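Local coordinates for K5 lyase (Enterobacteria phage k1-5, PDB 2X3H), which cleaves heparosan, the K5 capsular polysaccharide of the bacterial host, by an eliminative lyase mechanism, probably as part of a trimeric phage tail spike, at residues L197-I202 / G216-D221; V495-S500 / L505-D510. One frame throughout, in Å; residues are numbered along the deposited sequence.

Contact 1. Residues L197-I202 / G216-D221; sequences LMIKGI and GCVLAD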
ATOM      1  N   LEU A 197      17.202 -11.569  12.313  1.00  5.56           N
ATOM      2  CA  LEU A 197      16.498 -12.846  12.163  1.00  5.74           C
ATOM      3  C   LEU A 197      15.708 -12.858  10.868  1.00  5.49           C
ATOM      4  O   LEU A 197      15.223 -11.816  10.417  1.00  4.83           O
ATOM      5  CB  LEU A 197      15.523 -13.076  13.319  1.00  6.20           C
ATOM      6  CG  LEU A 197      16.096 -12.922  14.739  1.00  7.34           C
ATOM      7  CD1 LEU A 197      15.058 -13.246  15.805  1.00  8.56           C
ATOM      8  CD2 LEU A 197      17.326 -13.780  14.933  1.00  8.27           C
ATOM      9  N   MET A 198      15.573 -14.032  10.270  1.00  4.40           N
ATOM     10  CA  MET A 198      14.642 -14.206   9.165  1.00  5.80           C
ATOM     11  C   MET A 198      13.752 -15.373   9.523  1.00  5.78           C
ATOM     12  O   MET A 198      14.220 -16.500   9.639  1.00  6.99           O
ATOM     13  CB  MET A 198      15.373 -14.492   7.857  1.00  6.28           C
ATOM     14  CG  MET A 198      16.129 -13.292   7.282  1.00  8.03           C
ATOM     15  SD  MET A 198      17.059 -13.771   5.804  1.00 11.41           S
ATOM     16  CE  MET A 198      17.708 -12.204   5.237  1.00  9.17           C
ATOM     17  N   ILE A 199      12.474 -15.086   9.727  1.00  5.59           N
ATOM     18  CA  ILE A 199      11.513 -16.099  10.120  1.00  5.44           C
ATOM     19  C   ILE A 199      10.467 -16.141   9.021  1.00  6.06           C
ATOM     20  O   ILE A 199       9.718 -15.174   8.840  1.00  5.90           O
ATOM     21  CB  ILE A 199      10.860 -15.720  11.463  1.00  5.48           C
ATOM     22  CG1 ILE A 199      11.887 -15.795  12.605  1.00  6.22           C
ATOM     23  CG2 ILE A 199       9.629 -16.579  11.752  1.00  6.10           C
ATOM     24  CD1 ILE A 199      11.432 -15.092  13.878  1.00  6.33           C
ATOM     25  N   LYS A 200      10.434 -17.233   8.264  1.00  6.13           N
ATOM     26  CA  LYS A 200       9.606 -17.256   7.065  1.00  7.58           C
ATOM     27  C   LYS A 200       8.991 -18.616   6.803  1.00  7.69           C
ATOM     28  O   LYS A 200       9.631 -19.651   7.007  1.00  7.90           O
ATOM     29  CB  LYS A 200      10.406 -16.799   5.852  1.00  9.86           C
ATOM     30  CG  LYS A 200      11.730 -17.517   5.655  1.00 12.41           C
ATOM     31  CD  LYS A 200      12.652 -16.677   4.771  1.00 15.77           C
ATOM     32  CE  LYS A 200      13.976 -17.354   4.546  1.00 16.75           C
ATOM     33  NZ  LYS A 200      14.606 -16.844   3.288  1.00 17.98           N
ATOM     34  N   GLY A 201       7.746 -18.613   6.345  1.00  5.89           N
ATOM     35  CA  GLY A 201       7.088 -19.870   6.013  1.00  5.81           C
ATOM     36  C   GLY A 201       6.807 -20.676   7.259  1.00  5.82           C
ATOM     37  O   GLY A 201       7.296 -21.797   7.402  1.00  6.71           O
ATOM     38  N   ILE A 202       6.026 -20.100   8.163  1.00  5.48           N
ATOM     39  CA  ILE A 202       5.726 -20.761   9.421  1.00  4.69           C
ATOM     40  C   ILE A 202       4.261 -21.122   9.479  1.00  5.74           C
ATOM     41  O   ILE A 202       3.414 -20.279   9.194  1.00  5.55           O
ATOM     42  CB  ILE A 202       5.997 -19.821  10.598  1.00  5.64           C
ATOM     43  CG1 ILE A 202       7.441 -19.319  10.570  1.00  5.39           C
ATOM     44  CG2 ILE A 202       5.644 -20.472  11.916  1.00  5.79           C
ATOM     45  CD1 ILE A 202       8.514 -20.417  10.589  1.00  6.87           C
ATOM     46  N   GLY A 216       0.708 -17.534  21.742  1.00  6.73           N
ATOM     47  CA  GLY A 216       0.735 -17.072  20.368  1.00  6.32           C
ATOM     48  C   GLY A 216       1.622 -17.962  19.531  1.00  6.38           C
ATOM     49  O   GLY A 216       2.240 -18.907  20.037  1.00  5.90           O
ATOM     50  N   CYS A 217       1.709 -17.649  18.246  1.00  5.63           N
ATOM     51  CA  CYS A 217       2.497 -18.450  17.326  1.00  6.24           C
ATOM     52  C   CYS A 217       3.938 -17.965  17.313  1.00  5.59           C
ATOM     53  O   CYS A 217       4.813 -18.611  17.873  1.00  7.85           O
ATOM     54  CB  CYS A 217       1.883 -18.422  15.927  1.00  6.41           C
ATOM     55  SG  CYS A 217       2.691 -19.547  14.778  1.00  8.30           S
ATOM     56  N   VAL A 218       4.188 -16.811  16.704  1.00  5.29           N
ATOM     57  CA  VAL A 218       5.546 -16.266  16.647  1.00  5.27           C
ATOM     58  C   VAL A 218       5.604 -15.039  17.532  1.00  6.07           C
ATOM     59  O   VAL A 218       4.747 -14.172  17.419  1.00  5.81           O
ATOM     60  CB  VAL A 218       5.901 -15.800  15.216  1.00  5.16           C
ATOM     61  CG1 VAL A 218       7.278 -15.081  15.162  1.00  5.88           C
ATOM     62  CG2 VAL A 218       5.870 -16.964  14.233  1.00  5.86           C
ATOM     63  N   LEU A 219       6.624 -14.955  18.378  1.00  5.83           N
ATOM     64  CA  LEU A 219       6.855 -13.763  19.188  1.00  6.73           C
ATOM     65  C   LEU A 219       8.281 -13.279  18.987  1.00  6.77           C
ATOM     66  O   LEU A 219       9.229 -14.049  19.201  1.00  6.80           O
ATOM     67  CB  LEU A 219       6.633 -14.067  20.673  1.00  7.49           C
ATOM     68  CG  LEU A 219       7.237 -13.027  21.628  1.00  7.78           C
ATOM     69  CD1 LEU A 219       6.639 -11.648  21.365  1.00  8.43           C
ATOM     70  CD2 LEU A 219       7.007 -13.441  23.073  1.00  9.17           C
ATOM     71  N   ALA A 220       8.432 -12.024  18.553  1.00  6.80           N
ATOM     72  CA  ALA A 220       9.743 -11.369  18.488  1.00  7.10           C
ATOM     73  C   ALA A 220       9.794 -10.310  19.580  1.00  6.77           C
ATOM     74  O   ALA A 220       9.231  -9.217  19.431  1.00  7.33           O
ATOM     75  CB  ALA A 220       9.988 -10.751  17.110  1.00  7.69           C
ATOM     76  N   ASP A 221      10.438 -10.656  20.695  1.00  6.33           N
ATOM     77  CA  ASP A 221      10.542  -9.756  21.839  1.00  7.29           C
ATOM     78  C   ASP A 221      11.805  -8.924  21.707  1.00  7.11           C
ATOM     79  O   ASP A 221      12.918  -9.449  21.831  1.00  7.07           O
ATOM     80  CB  ASP A 221      10.574 -10.564  23.142  1.00  8.03           C
ATOM     81  CG  ASP A 221      10.642  -9.688  24.387  1.00 11.00           C
ATOM     82  OD1 ASP A 221      10.959  -8.486  24.278  1.00 12.81           O
ATOM     83  OD2 ASP A 221      10.377 -10.209  25.497  1.00 13.13           O
TER

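Contact 2. Residues V495-S500 / L505-D510; sequences VRLSTS and LQLGAD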
ATOM      1  N   VAL A 495     -31.563  39.145  -8.793  1.00  3.87           N
ATOM      2  CA  VAL A 495     -31.073  39.039  -7.402  1.00  4.56           C
ATOM      3  C   VAL A 495     -32.182  39.393  -6.396  1.00  4.83           C
ATOM      4  O   VAL A 495     -32.904  40.384  -6.588  1.00  5.08           O
ATOM      5  CB  VAL A 495     -29.844  39.950  -7.167  1.00  4.31           C
ATOM      6  CG1 VAL A 495     -29.463  39.981  -5.683  1.00  4.93           C
ATOM      7  CG2 VAL A 495     -28.650  39.469  -8.029  1.00  5.29           C
ATOM      8  N   ARG A 496     -32.339  38.559  -5.366  1.00  5.33           N
ATOM      9  CA  ARG A 496     -33.188  38.891  -4.212  1.00  4.55           C
ATOM     10  C   ARG A 496     -32.373  38.882  -2.923  1.00  5.17           C
ATOM     11  O   ARG A 496     -31.589  37.953  -2.683  1.00  5.04           O
ATOM     12  CB  ARG A 496     -34.377  37.932  -4.079  1.00  5.22           C
ATOM     13  CG  ARG A 496     -35.408  38.061  -5.183  1.00  5.22           C
ATOM     14  CD  ARG A 496     -36.600  37.167  -4.897  1.00  7.30           C
ATOM     15  NE  ARG A 496     -37.609  37.309  -5.937  1.00  7.87           N
ATOM     16  CZ  ARG A 496     -38.725  36.586  -5.998  1.00  8.58           C
ATOM     17  NH1 ARG A 496     -38.973  35.660  -5.079  1.00  8.96           N
ATOM     18  NH2 ARG A 496     -39.586  36.792  -6.991  1.00 10.51           N
ATOM     19  N   LEU A 497     -32.566  39.921  -2.112  1.00  4.87           N
ATOM     20  CA  LEU A 497     -31.890  40.053  -0.812  1.00  4.54           C
ATOM     21  C   LEU A 497     -32.925  39.945   0.312  1.00  5.10           C
ATOM     22  O   LEU A 497     -33.842  40.761   0.395  1.00  5.62           O
ATOM     23  CB  LEU A 497     -31.198  41.413  -0.739  1.00  5.81           C
ATOM     24  CG  LEU A 497     -30.315  41.822  -1.924  1.00  6.95           C
ATOM     25  CD1 LEU A 497     -29.883  43.284  -1.763  1.00  7.15           C
ATOM     26  CD2 LEU A 497     -29.096  40.921  -1.980  1.00  8.67           C
ATOM     27  N   SER A 498     -32.788  38.938   1.175  1.00  4.09           N
ATOM     28  CA  SER A 498     -33.770  38.724   2.252  1.00  4.62           C
ATOM     29  C   SER A 498     -33.782  39.857   3.261  1.00  5.29           C
ATOM     30  O   SER A 498     -32.731  40.223   3.794  1.00  5.55           O
ATOM     31  CB  SER A 498     -33.456  37.425   2.993  1.00  4.75           C
ATOM     32  OG  SER A 498     -33.726  36.301   2.176  1.00  5.99           O
ATOM     33  N   THR A 499     -34.980  40.382   3.531  1.00  5.21           N
ATOM     34  CA  THR A 499     -35.173  41.411   4.543  1.00  6.10           C
ATOM     35  C   THR A 499     -35.805  40.817   5.796  1.00  6.43           C
ATOM     36  O   THR A 499     -35.813  41.460   6.846  1.00  7.55           O
ATOM     37  CB  THR A 499     -36.100  42.539   4.021  1.00  5.68           C
ATOM     38  OG1 THR A 499     -37.347  41.969   3.601  1.00  6.48           O
ATOM     39  CG2 THR A 499     -35.438  43.285   2.845  1.00  6.81           C
ATOM     40  N   SER A 500     -36.360  39.617   5.680  1.00  6.69           N
ATOM     41  CA  SER A 500     -36.974  38.936   6.827  1.00  6.94           C
ATOM     42  C   SER A 500     -37.069  37.447   6.495  1.00  8.72           C
ATOM     43  O   SER A 500     -36.486  37.016   5.513  1.00  8.85           O
ATOM     44  CB  SER A 500     -38.349  39.548   7.148  1.00  7.67           C
ATOM     45  OG  SER A 500     -39.311  39.248   6.139  1.00 10.07           O
ATOM     46  N   LEU A 505     -35.855  42.338  -0.977  1.00  5.38           N
ATOM     47  CA  LEU A 505     -35.700  43.352  -2.002  1.00  5.47           C
ATOM     48  C   LEU A 505     -35.323  42.628  -3.296  1.00  5.57           C
ATOM     49  O   LEU A 505     -34.397  41.796  -3.310  1.00  5.56           O
ATOM     50  CB  LEU A 505     -34.605  44.348  -1.612  1.00  5.95           C
ATOM     51  CG  LEU A 505     -34.961  45.246  -0.419  1.00  6.38           C
ATOM     52  CD1 LEU A 505     -33.734  45.975   0.102  1.00  6.89           C
ATOM     53  CD2 LEU A 505     -36.054  46.240  -0.790  1.00  7.41           C
ATOM     54  N   GLN A 506     -36.044  42.940  -4.367  1.00  4.76           N
ATOM     55  CA  GLN A 506     -35.771  42.372  -5.686  1.00  4.83           C
ATOM     56  C   GLN A 506     -35.052  43.383  -6.562  1.00  5.88           C
ATOM     57  O   GLN A 506     -35.562  44.494  -6.807  1.00  5.84           O
ATOM     58  CB  GLN A 506     -37.076  41.930  -6.339  1.00  5.66           C
ATOM     59  CG  GLN A 506     -36.939  41.323  -7.718  1.00  7.78           C
ATOM     60  CD  GLN A 506     -38.214  40.621  -8.133  1.00  9.28           C
ATOM     61  OE1 GLN A 506     -38.704  39.739  -7.420  1.00 11.82           O
ATOM     62  NE2 GLN A 506     -38.762  41.008  -9.287  1.00 11.10           N
ATOM     63  N   LEU A 507     -33.865  43.004  -7.038  1.00  6.46           N
ATOM     64  CA  LEU A 507     -33.078  43.875  -7.900  1.00  6.11           C
ATOM     65  C   LEU A 507     -33.445  43.586  -9.344  1.00  6.27           C
ATOM     66  O   LEU A 507     -32.768  42.823 -10.032  1.00  6.39           O
ATOM     67  CB  LEU A 507     -31.580  43.647  -7.665  1.00  6.82           C
ATOM     68  CG  LEU A 507     -30.974  44.325  -6.422  1.00  8.47           C
ATOM     69  CD1 LEU A 507     -31.781  44.134  -5.148  1.00 10.61           C
ATOM     70  CD2 LEU A 507     -29.491  43.923  -6.214  1.00  7.58           C
ATOM     71  N   GLY A 508     -34.553  44.165  -9.792  1.00  6.37           N
ATOM     72  CA  GLY A 508     -34.967  44.006 -11.183  1.00  6.48           C
ATOM     73  C   GLY A 508     -34.126  44.853 -12.117  1.00  6.95           C
ATOM     74  O   GLY A 508     -33.388  45.747 -11.682  1.00  6.18           O
ATOM     75  N   ALA A 509     -34.259  44.605 -13.418  1.00  6.87           N
ATOM     76  CA  ALA A 509     -33.437  45.317 -14.393  1.00  7.27           C
ATOM     77  C   ALA A 509     -33.685  46.823 -14.417  1.00  6.78           C
ATOM     78  O   ALA A 509     -32.776  47.596 -14.712  1.00  6.95           O
ATOM     79  CB  ALA A 509     -33.616  44.719 -15.804  1.00  8.32           C
ATOM     80  N   ASP A 510     -34.915  47.227 -14.098  1.00  7.07           N
ATOM     81  CA  ASP A 510     -35.279  48.644 -14.174  1.00  7.78           C
ATOM     82  C   ASP A 510     -35.642  49.261 -12.835  1.00  6.55           C
ATOM     83  O   ASP A 510     -35.807  50.473 -12.742  1.00  6.50           O
ATOM     84  CB  ASP A 510     -36.422  48.870 -15.171  1.00  9.30           C
ATOM     85  CG  ASP A 510     -37.655  48.055 -14.843  1.00 11.59           C
ATOM     86  OD1 ASP A 510     -37.614  47.264 -13.877  1.00 12.91           O
ATOM     87  OD2 ASP A 510     -38.666  48.185 -15.570  1.00 13.04           O
TER
HETATM   88  O   HOH W   1     -30.476  41.256 -10.463  1.00  6.53           O

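Contact 1. Residues L197-I202 / G216-D221
Ile199 and Ile202 meet Val218 and Cys217 through side chains alone. The apolar contacts are carried by methyl groups and one sulfur. The end methyl CD1 of Ile199 lies 4.3 Å from CG1 of Val218. The other Val218 branch takes a different partner: its CG2 is 4.2 Å from CG2 of Ile202. Val218 thus spreads its two methyls between two isoleucines. The Ile202 chi1 of -56° sets CG2 anti to the backbone N, and this branch touches both opposing residues. Ile202 CG2 also lies 4.2 Å from SG of Cys217.

No hydrogen bond crosses between the segments. The backbones stay well apart, with the CA atoms of Ile202 and Val218 8.5 Å from each other. Backbone bonds run instead to neighbouring strands: Ile199 pairs with Leu227 and Asp229, and Met198 with Val168 and Val170. The chain turns corners at Gly201 and at Cys217, so the segments lie on different faces. Leu185 also packs on Ile199, and Phe175 on Ile202. On the outer side Lys200 makes a salt bridge with Asp172 of a neighbouring subunit.

All four touching residues are buried. Their chemistry implies a hydrophobic interior that joins two walls by van der Waals contact, while the hydrogen bonding runs within each wall. This is consistent with a right-handed parallel beta-helix, the fold of many phage tail spikes and polysaccharide lyases.

Contact 2. Residues V495-S500 / L505-D510
Leu497 and Leu505 pair through two backbone hydrogen bonds and fix the register of the hairpin. Leu497 N gives a bond of 2.9 Å to Leu505 O, in the carbonyl plane. Leu505 N returns one of 2.9 Å to Leu497 O. Next along, Leu507 N reaches Val495 O at 2.8 Å, with a nearly straight N-H...O angle of 172°.

The packed face carries Val495, Leu497, Leu505 and Leu507. Val495 and Leu507 lie side by side, with CG1 of the valine 4.0 Å from CD2 of the leucine. Leu497 slants across to Leu507, where the two CD1 atoms meet. Past the strand end, Thr499 crosses Leu505 at about a right angle, and its CG2 lies 3.8 Å from Leu505 CG. Neighbouring subunits add to this layer: Leu507 packs on Leu497 of one, and Leu497 on Leu507 of another.

The face with Arg496 and Gln506 is partly exposed and more loosely held. Arg496 CG stands anti to the carbonyl carbon (chi1 -68°), Gln506 CG anti to the backbone N, and both chains are extended beyond. This lays them side by side, pointing the same way, with guanidinium and amide planes only 5° apart. Gln506 OE1 sits at the guanidinium edge and takes two weak bonds, from Arg496 NE and NH2, each 3.1 Å. At the open end a water links Val495 N and Leu507 O.

Leu507 is the centre of an inverse gamma turn. The whole is an antiparallel beta hairpin within a five-stranded sheet, with its leucine-rich face built into the trimer interface.

In the fold
Contact 1 and contact 2 belong to separate regions of an elongated chain. Their centres are 74 Å apart and their nearest atoms about 65 Å apart, so they do not touch. They lie on opposite sides of the chain's centre: the centre of contact 1 is about 18 Å from it and that of contact 2 about 56 Å. In sequence, contact 1 closes before contact 2 opens. The first joins faces of the parallel beta-helix; the second is a hairpin within an antiparallel sheet near the C-terminus. In contact 2 leucines pack on leucines of neighbouring subunits; in contact 1 Met198 packs on Arg203 of another subunit. Neither can be assigned to the lyase active site from its geometry.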